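Local coordinates for putative aminomethyltransferase (Leptospirillum rubarum, PDB 3TTG), which probably binds folate, as the aminomethyltransferases (T-proteins) of the glycine cleavage system do, although its own reaction and substrate are not established, at residues Q60-D66 against V251-K257; L222-E227 against R312-I318; V296-P301 against E338-P342. All coordinates share one frame; numbering follows the deposited sequence.

Contact 1: residues Q60-D66 against V251-K257; sequences QGIASQD and VGVSYNK
Lys257 reaches into a pocket of carbonyl oxygens formed by the turn that runs from Gln60 to Gln65. Its CB lies near the amide of Gln60, with NE2 the closest atom there, and CG sits between the backbone N and the carbonyl carbon (chi1 68°), which sends the chain inward. CD passes the carbonyl of Ser64, 3.6 Å from its O. After the bend at chi3, CE comes up against Gln60, lying close to both its O and its CD. At the tip, Lys257 NZ gives its shortest bond, 2.6 Å, to Gln60 O, in the carbonyl plane and on a lone pair. A second goes to Ala63 O at 2.7 Å, tilted from that carbonyl's plane, and a third to Gln65 O at 2.9 Å, from well above the plane. Three backbone carbonyls thus grip NZ. Gln60 OE1 lies 3.3 Å from Lys257 NZ, at best a weak bond, and this oxygen also accepts from Ile67 N. Lys257 begins the K-G-C-Y-x-G-Q-E signature of the YgfZ-like relatives of aminomethyltransferase, and here it joins that segment to the loop after helix 55-60. The backbones meet beside it: Ser254 N bonds to Ser64 O at 2.9 Å, nearly straight at 170°, just past the end of helix 249-252. Ser64 OG donates to Gly252 O at 2.7 Å while accepting from Phe79 N of strand 75-81. Gln65 bends at chi2, bringing NE2 to Tyr77 O and to a water, and its OE1 takes the N-H of Asp66. Ser254 CB packs against Asp66 CB at 3.7 Å, while Ser254 OG accepts from Asn256 N, two residues on, in an ST turn.

Contact 2: residues L222-E227 against R312-I318; sequences LAYLTE and RTSSSDI
At the interface between the folate-binding domain and the C-terminal barrel, helix 218-227 sets Thr226 against Arg312 of strand 306-316, the local axes crossing at -102° and 7.7 Å apart. Arg312 meets the threonine side-on: NE and NH2 both donate to Thr226 OG1, each at 3.1 Å, and the oxygen lies close to the guanidinium plane. OG1 in turn donates to Leu222 O at 2.7 Å, one turn back in the helix, where Thr226 N arrives from the other face of the same carbonyl. NH1 forms a salt bridge with Glu236, and NH2 also bonds to Ile230 O. A valine in place of Thr226 would probably leave Arg312 NE without its acceptor, with the guanidinium held less firmly, by Glu236 and Ile230 alone. Further along the strand, Ser316 OG donates to the anti lone pair of Glu227 OE2 at 2.8 Å. A water also donates to OE2 and accepts from Asp317 N, while OE1 turns to His33 and Thr29. Between these polar ends Ala223 CB packs on Ser315 O at 3.5 Å, a buried carbonyl without a partner. A barrel strand thus crosses a folate-domain helix, consistent with the two-domain build of the T-protein family.

Contact 3: residues V296-P301 against E338-P342; sequences VTLFNP and ELLLP
Phe299 and Leu340 join their strands by a single antiparallel bridge of the hydrogen-bonded kind: Phe299 N reaches Leu340 O at 2.8 Å and Leu340 N reaches Phe299 O at 2.9 Å, both in the carbonyl planes. The short strand axes run 127° apart, so the two edges splay from this bridge and side chains fill the widening angle. On the side lined by Leu298, Leu339 and Leu341 the side chains that meet are aliphatic. Leu298 and Leu341 lie alongside each other and point the same way, their CD2 atoms 3.6 Å apart, while Leu298 CB rests near Leu339 CB across the bridge. Val296 fills the notch between Leu341 and Pro342: with CG1 anti to the backbone N (chi1 -161°), that methyl lies near Leu341 CD2 and presses on Pro342 CD at 3.3 Å, tighter than usual van der Waals contact. The same proline CD lies 3.5 Å from Thr297 O, a buried carbonyl without a partner. On the other side, the Phe299 ring turns its edge to the bridge, with CD2 3.6 Å from Leu340 O, and carries Thr297 CG2 over one face; its CE2 approaches Pro342 obliquely. Leu340 leads the other way, and its CD1 settles on Pro301, 3.8 Å from CB. Pro301 and Pro342 thus lie on the two ends of the bridge. Pro301 CD meanwhile packs on Glu338 O at 3.3 Å. Leu339 and Leu341 are backed by Ala307 and Leu310 of strand 306-316, with Val349 of strand 346-350 also against Leu339. Strands 296-299 and 338-340 are the two outermost strands of one six-stranded antiparallel sheet, and their meeting closes it on itself, as expected of the C-terminal barrel of the glycine cleavage T-protein family.

From the N terminus the chain enters contact 1 after helix 55-60 and returns to it at 251-257, closing a loop of 184 residues. Before that loop ends, helix 218-227 has opened contact 2, which closes at 312-318, so the two contacts cross; contact 2 spans from the folate-binding domain to the C-terminal barrel. Contact 3 opens at 296-301, inside the span of contact 2, and closes beyond it at 338-342; these two also cross, while contacts 1 and 3 follow in series. Contact 2 ties helix to barrel, and contact 3 joins the barrel's ends, their centres about 20 Å apart. Contact 1 lies about 30 Å from contact 2, centre to centre.

Contact 1: residues Q60-D66 against V251-K257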
loop_
_atom_site.group_PDB
_atom_site.type_symbol
_atom_site.label_atom_id
_atom_site.label_comp_id
_atom_site.label_asym_id
_atom_site.label_seq_id
_atom_site.Cartn_x
_atom_site.Cartn_y
_atom_site.Cartn_z
ATOM N N GLN A 60 10.820 -9.723 -14.797
ATOM C CA GLN A 60 11.959 -9.768 -13.857
ATOM C C GLN A 60 12.971 -8.646 -14.107
ATOM O O GLN A 60 13.611 -8.181 -13.160
ATOM C CB GLN A 60 12.671 -11.128 -14.009
ATOM C CG GLN A 60 13.820 -11.407 -13.058
ATOM C CD GLN A 60 13.352 -11.776 -11.660
ATOM O OE1 GLN A 60 12.298 -11.361 -11.165
ATOM N NE2 GLN A 60 14.188 -12.509 -10.958
ATOM N N GLY A 61 13.115 -8.211 -15.368
ATOM C CA GLY A 61 14.046 -7.154 -15.722
ATOM C C GLY A 61 13.495 -5.762 -15.451
ATOM O O GLY A 61 14.239 -4.780 -15.491
ATOM N N ILE A 62 12.236 -5.644 -15.070
ATOM C CA ILE A 62 11.692 -4.292 -14.822
ATOM C C ILE A 62 11.123 -4.093 -13.409
ATOM O O ILE A 62 11.080 -2.957 -12.961
ATOM C CB ILE A 62 10.677 -3.866 -15.884
ATOM C CG1 ILE A 62 9.521 -4.747 -15.927
ATOM C CG2 ILE A 62 11.337 -3.798 -17.284
ATOM C CD1 ILE A 62 8.521 -4.426 -17.081
ATOM N N ALA A 63 10.691 -5.161 -12.743
ATOM C CA ALA A 63 10.213 -5.167 -11.368
ATOM C C ALA A 63 11.433 -5.214 -10.435
ATOM O O ALA A 63 12.420 -5.907 -10.728
ATOM C CB ALA A 63 9.328 -6.391 -11.122
ATOM N N SER A 64 11.323 -4.576 -9.280
ATOM C CA SER A 64 12.395 -4.636 -8.273
ATOM C C SER A 64 12.350 -5.936 -7.441
ATOM O O SER A 64 13.327 -6.303 -6.794
ATOM C CB SER A 64 12.351 -3.435 -7.345
ATOM O OG SER A 64 11.141 -3.389 -6.626
ATOM N N GLN A 65 11.194 -6.627 -7.457
ATOM C CA GLN A 65 10.987 -7.853 -6.734
ATOM C C GLN A 65 11.412 -9.061 -7.572
ATOM O O GLN A 65 11.411 -9.014 -8.793
ATOM C CB GLN A 65 9.496 -7.967 -6.347
ATOM C CG GLN A 65 9.137 -9.172 -5.426
ATOM C CD GLN A 65 9.928 -9.195 -4.156
ATOM O OE1 GLN A 65 10.995 -9.816 -4.060
ATOM N NE2 GLN A 65 9.460 -8.489 -3.158
ATOM N N ASP A 66 11.850 -10.099 -6.911
ATOM C CA ASP A 66 12.143 -11.388 -7.526
ATOM C C ASP A 66 10.794 -12.118 -7.834
ATOM O O ASP A 66 10.126 -12.607 -6.894
ATOM C CB ASP A 66 12.975 -12.240 -6.599
ATOM C CG ASP A 66 13.469 -13.495 -7.271
ATOM O OD1 ASP A 66 12.903 -13.868 -8.344
ATOM O OD2 ASP A 66 14.356 -14.137 -6.710
ATOM N N VAL A 251 10.039 -5.683 1.790
ATOM C CA VAL A 251 8.897 -6.387 1.159
ATOM C C VAL A 251 8.777 -6.207 -0.401
ATOM O O VAL A 251 8.202 -7.086 -1.084
ATOM C CB VAL A 251 7.581 -5.953 1.891
ATOM C CG1 VAL A 251 7.268 -4.488 1.684
ATOM C CG2 VAL A 251 6.395 -6.785 1.437
ATOM N N GLY A 252 9.370 -5.155 -0.945
ATOM C CA GLY A 252 9.244 -4.797 -2.364
ATOM C C GLY A 252 10.473 -4.926 -3.254
ATOM O O GLY A 252 10.349 -4.738 -4.453
ATOM N N VAL A 253 11.667 -5.189 -2.691
ATOM C CA VAL A 253 12.917 -5.296 -3.473
ATOM C C VAL A 253 13.599 -6.579 -3.157
ATOM O O VAL A 253 13.665 -6.931 -1.979
ATOM C CB VAL A 253 13.856 -4.097 -3.094
ATOM C CG1 VAL A 253 15.217 -4.188 -3.768
ATOM C CG2 VAL A 253 13.224 -2.763 -3.398
ATOM N N SER A 254 14.188 -7.223 -4.147
ATOM C CA SER A 254 15.101 -8.345 -3.919
ATOM C C SER A 254 16.519 -7.858 -4.112
ATOM O O SER A 254 16.819 -7.322 -5.160
ATOM C CB SER A 254 14.851 -9.527 -4.833
ATOM O OG SER A 254 15.933 -10.446 -4.799
ATOM N N TYR A 255 17.401 -8.057 -3.102
ATOM C CA TYR A 255 18.809 -7.734 -3.206
ATOM C C TYR A 255 19.626 -8.946 -3.725
ATOM O O TYR A 255 20.836 -8.849 -3.753
ATOM C CB TYR A 255 19.341 -7.306 -1.825
ATOM C CG TYR A 255 18.825 -5.946 -1.430
ATOM C CD1 TYR A 255 19.330 -4.797 -2.013
ATOM C CD2 TYR A 255 17.790 -5.809 -0.506
ATOM C CE1 TYR A 255 18.791 -3.552 -1.735
ATOM C CE2 TYR A 255 17.266 -4.562 -0.191
ATOM C CZ TYR A 255 17.805 -3.426 -0.770
ATOM O OH TYR A 255 17.370 -2.152 -0.432
ATOM N N ASN A 256 19.003 -10.103 -4.019
ATOM C CA ASN A 256 19.710 -11.271 -4.545
ATOM C C ASN A 256 19.416 -11.572 -6.026
ATOM O O ASN A 256 20.177 -12.299 -6.642
ATOM C CB ASN A 256 19.351 -12.503 -3.693
ATOM C CG ASN A 256 19.924 -12.416 -2.320
ATOM O OD1 ASN A 256 21.137 -12.235 -2.168
ATOM N ND2 ASN A 256 19.087 -12.487 -1.293
ATOM N N LYS A 257 18.467 -10.930 -6.639
ATOM C CA LYS A 257 18.119 -11.243 -8.018
ATOM C C LYS A 257 19.097 -10.658 -9.071
ATOM O O LYS A 257 19.891 -9.811 -8.753
ATOM C CB LYS A 257 16.716 -10.773 -8.298
ATOM C CG LYS A 257 16.562 -9.266 -8.300
ATOM C CD LYS A 257 15.190 -8.788 -8.701
ATOM C CE LYS A 257 14.918 -8.941 -10.151
ATOM N NZ LYS A 257 13.603 -8.372 -10.539
HETATM O O HOH W 1 11.181 -8.635 -0.799
#

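Contact 2: residues L222-E227 against R312-I318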
loop_
_atom_site.group_PDB
_atom_site.type_symbol
_atom_site.label_atom_id
_atom_site.label_comp_id
_atom_site.label_asym_id
_atom_site.label_seq_id
_atom_site.Cartn_x
_atom_site.Cartn_y
_atom_site.Cartn_z
ATOM N N LEU A 222 -9.175 5.400 4.950
ATOM C CA LEU A 222 -7.879 6.089 4.978
ATOM C C LEU A 222 -7.351 6.296 6.416
ATOM O O LEU A 222 -6.147 6.161 6.614
ATOM C CB LEU A 222 -7.914 7.439 4.232
ATOM C CG LEU A 222 -7.172 7.482 2.935
ATOM C CD1 LEU A 222 -5.623 7.375 3.186
ATOM C CD2 LEU A 222 -7.603 6.333 1.974
ATOM N N ALA A 223 -8.228 6.654 7.397
ATOM C CA ALA A 223 -7.841 6.781 8.792
ATOM C C ALA A 223 -7.299 5.435 9.297
ATOM O O ALA A 223 -6.230 5.388 9.933
ATOM C CB ALA A 223 -9.025 7.251 9.617
ATOM N N TYR A 224 -8.007 4.334 8.961
ATOM C CA TYR A 224 -7.592 3.007 9.353
ATOM C C TYR A 224 -6.169 2.714 8.806
ATOM O O TYR A 224 -5.279 2.288 9.566
ATOM C CB TYR A 224 -8.620 1.938 8.864
ATOM C CG TYR A 224 -8.155 0.538 9.177
ATOM C CD1 TYR A 224 -8.610 -0.133 10.302
ATOM C CD2 TYR A 224 -7.274 -0.126 8.335
ATOM C CE1 TYR A 224 -8.144 -1.416 10.619
ATOM C CE2 TYR A 224 -6.800 -1.402 8.641
ATOM C CZ TYR A 224 -7.225 -2.038 9.796
ATOM O OH TYR A 224 -6.802 -3.321 10.077
ATOM N N LEU A 225 -5.955 2.939 7.503
ATOM C CA LEU A 225 -4.622 2.690 6.910
ATOM C C LEU A 225 -3.549 3.580 7.546
ATOM O O LEU A 225 -2.403 3.135 7.775
ATOM C CB LEU A 225 -4.600 2.902 5.390
ATOM C CG LEU A 225 -5.471 1.976 4.550
ATOM C CD1 LEU A 225 -5.364 2.370 3.094
ATOM C CD2 LEU A 225 -5.156 0.513 4.784
ATOM N N THR A 226 -3.905 4.835 7.843
ATOM C CA THR A 226 -2.901 5.753 8.480
ATOM C C THR A 226 -2.601 5.290 9.914
ATOM O O THR A 226 -1.427 5.325 10.331
ATOM C CB THR A 226 -3.374 7.208 8.438
ATOM O OG1 THR A 226 -3.783 7.445 7.069
ATOM C CG2 THR A 226 -2.238 8.207 8.826
ATOM N N GLU A 227 -3.633 4.828 10.649
ATOM C CA GLU A 227 -3.450 4.259 12.015
ATOM C C GLU A 227 -2.506 3.029 11.994
ATOM O O GLU A 227 -1.741 2.828 12.938
ATOM C CB GLU A 227 -4.812 3.887 12.651
ATOM C CG GLU A 227 -5.570 5.092 13.186
ATOM C CD GLU A 227 -7.025 4.888 13.584
ATOM O OE1 GLU A 227 -7.628 3.877 13.169
ATOM O OE2 GLU A 227 -7.560 5.722 14.342
ATOM N N ARG A 312 0.780 13.125 4.162
ATOM C CA ARG A 312 -0.651 12.966 4.311
ATOM C C ARG A 312 -1.010 12.978 5.755
ATOM O O ARG A 312 -0.172 12.654 6.648
ATOM C CB ARG A 312 -1.240 11.685 3.621
ATOM C CG ARG A 312 -1.125 10.350 4.372
ATOM C CD ARG A 312 -1.873 9.262 3.646
ATOM N NE ARG A 312 -2.132 8.084 4.485
ATOM C CZ ARG A 312 -1.524 6.901 4.408
ATOM N NH1 ARG A 312 -0.591 6.678 3.498
ATOM N NH2 ARG A 312 -1.913 5.913 5.170
ATOM N N THR A 313 -2.271 13.323 6.003
ATOM C CA THR A 313 -2.799 13.286 7.361
ATOM C C THR A 313 -4.194 12.689 7.375
ATOM O O THR A 313 -4.915 12.727 6.376
ATOM C CB THR A 313 -2.832 14.709 8.058
ATOM O OG1 THR A 313 -3.677 15.588 7.335
ATOM C CG2 THR A 313 -1.481 15.358 8.189
ATOM N N SER A 314 -4.586 12.181 8.539
ATOM C CA SER A 314 -5.948 11.741 8.836
ATOM C C SER A 314 -6.273 12.141 10.264
ATOM O O SER A 314 -5.389 12.241 11.098
ATOM C CB SER A 314 -6.140 10.213 8.718
ATOM O OG SER A 314 -6.193 9.673 7.403
ATOM N N SER A 315 -7.532 12.188 10.583
ATOM C CA SER A 315 -7.977 12.180 11.983
ATOM C C SER A 315 -7.839 10.773 12.545
ATOM O O SER A 315 -8.015 9.794 11.814
ATOM C CB SER A 315 -9.441 12.577 12.078
ATOM O OG SER A 315 -9.626 13.925 11.704
ATOM N N SER A 316 -7.554 10.660 13.844
ATOM C CA SER A 316 -7.603 9.408 14.598
ATOM C C SER A 316 -8.384 9.637 15.887
ATOM O O SER A 316 -7.900 10.356 16.759
ATOM C CB SER A 316 -6.210 8.883 14.935
ATOM O OG SER A 316 -6.287 7.723 15.743
ATOM N N ASP A 317 -9.576 9.005 16.022
ATOM C CA ASP A 317 -10.342 9.063 17.252
ATOM C C ASP A 317 -9.636 8.247 18.333
ATOM O O ASP A 317 -9.609 8.662 19.484
ATOM C CB ASP A 317 -11.760 8.534 17.059
ATOM C CG ASP A 317 -12.612 8.712 18.307
ATOM O OD1 ASP A 317 -12.580 9.782 18.885
ATOM O OD2 ASP A 317 -13.266 7.744 18.722
ATOM N N ILE A 318 -9.005 7.150 17.956
ATOM C CA ILE A 318 -8.317 6.313 18.930
ATOM C C ILE A 318 -7.163 7.108 19.585
ATOM O O ILE A 318 -7.006 7.039 20.793
ATOM C CB ILE A 318 -7.824 5.007 18.258
ATOM C CG1 ILE A 318 -9.058 4.191 17.747
ATOM C CG2 ILE A 318 -6.982 4.183 19.252
ATOM C CD1 ILE A 318 -8.744 2.972 16.819
HETATM O O HOH W 2 -10.121 6.422 14.817
#

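Contact 3: residues V296-P301 against E338-P342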
loop_
_atom_site.group_PDB
_atom_site.type_symbol
_atom_site.label_atom_id
_atom_site.label_comp_id
_atom_site.label_asym_id
_atom_site.label_seq_id
_atom_site.Cartn_x
_atom_site.Cartn_y
_atom_site.Cartn_z
ATOM N N VAL A 296 3.843 18.959 2.697
ATOM C CA VAL A 296 4.140 20.154 3.478
ATOM C C VAL A 296 5.509 20.015 4.061
ATOM O O VAL A 296 5.820 18.994 4.710
ATOM C CB VAL A 296 3.132 20.444 4.623
ATOM C CG1 VAL A 296 3.240 21.925 5.055
ATOM C CG2 VAL A 296 1.731 20.152 4.186
ATOM N N THR A 297 6.290 21.084 3.951
ATOM C CA THR A 297 7.623 21.128 4.563
ATOM C C THR A 297 7.554 21.232 6.074
ATOM O O THR A 297 6.717 21.954 6.601
ATOM C CB THR A 297 8.393 22.320 4.007
ATOM O OG1 THR A 297 8.453 22.046 2.639
ATOM C CG2 THR A 297 9.812 22.457 4.578
ATOM N N LEU A 298 8.422 20.489 6.757
ATOM C CA LEU A 298 8.553 20.521 8.197
ATOM C C LEU A 298 9.860 21.214 8.510
ATOM O O LEU A 298 10.830 21.007 7.799
ATOM C CB LEU A 298 8.498 19.110 8.824
ATOM C CG LEU A 298 7.207 18.330 8.587
ATOM C CD1 LEU A 298 7.341 16.924 9.041
ATOM C CD2 LEU A 298 6.054 18.998 9.277
ATOM N N PHE A 299 9.889 22.036 9.558
ATOM C CA PHE A 299 11.063 22.812 9.938
ATOM C C PHE A 299 11.553 22.469 11.320
ATOM O O PHE A 299 10.759 22.223 12.227
ATOM C CB PHE A 299 10.735 24.329 9.891
ATOM C CG PHE A 299 10.403 24.809 8.502
ATOM C CD1 PHE A 299 11.397 25.255 7.649
ATOM C CD2 PHE A 299 9.087 24.854 8.062
ATOM C CE1 PHE A 299 11.087 25.698 6.348
ATOM C CE2 PHE A 299 8.779 25.272 6.766
ATOM C CZ PHE A 299 9.782 25.679 5.910
ATOM N N ASN A 300 12.868 22.551 11.494
ATOM C CA ASN A 300 13.550 22.386 12.775
ATOM C C ASN A 300 13.333 23.676 13.620
ATOM O O ASN A 300 13.796 24.752 13.195
ATOM C CB ASN A 300 15.060 22.155 12.484
ATOM C CG ASN A 300 15.966 21.998 13.681
ATOM O OD1 ASN A 300 15.534 21.935 14.838
ATOM N ND2 ASN A 300 17.263 21.926 13.415
ATOM N N PRO A 301 12.664 23.596 14.802
ATOM C CA PRO A 301 12.451 24.799 15.636
ATOM C C PRO A 301 13.732 25.530 16.096
ATOM O O PRO A 301 13.655 26.717 16.291
ATOM C CB PRO A 301 11.667 24.256 16.846
ATOM C CG PRO A 301 11.163 22.973 16.446
ATOM C CD PRO A 301 12.079 22.411 15.446
ATOM N N GLU A 338 10.016 17.262 18.063
ATOM C CA GLU A 338 9.013 18.257 17.669
ATOM C C GLU A 338 9.508 19.078 16.462
ATOM O O GLU A 338 10.615 19.607 16.498
ATOM C CB GLU A 338 8.696 19.157 18.864
ATOM C CG GLU A 338 8.037 18.365 19.980
ATOM C CD GLU A 338 7.662 19.145 21.217
ATOM O OE1 GLU A 338 8.281 20.204 21.473
ATOM O OE2 GLU A 338 6.775 18.665 21.957
ATOM N N LEU A 339 8.662 19.200 15.418
ATOM C CA LEU A 339 8.928 19.967 14.193
ATOM C C LEU A 339 7.788 20.959 13.976
ATOM O O LEU A 339 6.696 20.794 14.514
ATOM C CB LEU A 339 9.096 19.102 12.934
ATOM C CG LEU A 339 10.261 18.037 12.860
ATOM C CD1 LEU A 339 11.600 18.635 13.274
ATOM C CD2 LEU A 339 9.918 16.733 13.597
ATOM N N LEU A 340 8.030 21.959 13.136
ATOM C CA LEU A 340 7.039 22.960 12.837
ATOM C C LEU A 340 6.568 22.907 11.404
ATOM O O LEU A 340 7.357 22.779 10.459
ATOM C CB LEU A 340 7.656 24.330 13.102
ATOM C CG LEU A 340 7.961 24.632 14.537
ATOM C CD1 LEU A 340 8.967 25.763 14.632
ATOM C CD2 LEU A 340 6.718 24.997 15.283
ATOM N N LEU A 341 5.284 23.099 11.239
ATOM C CA LEU A 341 4.682 23.323 9.939
ATOM C C LEU A 341 4.926 24.821 9.521
ATOM O O LEU A 341 5.394 25.622 10.357
ATOM C CB LEU A 341 3.190 22.954 9.996
ATOM C CG LEU A 341 2.931 21.436 9.987
ATOM C CD1 LEU A 341 1.569 21.160 10.582
ATOM C CD2 LEU A 341 3.033 20.869 8.568
ATOM N N PRO A 342 4.646 25.206 8.257
ATOM C CA PRO A 342 4.950 26.588 7.820
ATOM C C PRO A 342 4.229 27.703 8.617
ATOM O O PRO A 342 4.747 28.823 8.756
ATOM C CB PRO A 342 4.526 26.599 6.347
ATOM C CG PRO A 342 4.644 25.162 5.892
ATOM C CD PRO A 342 4.252 24.345 7.109
#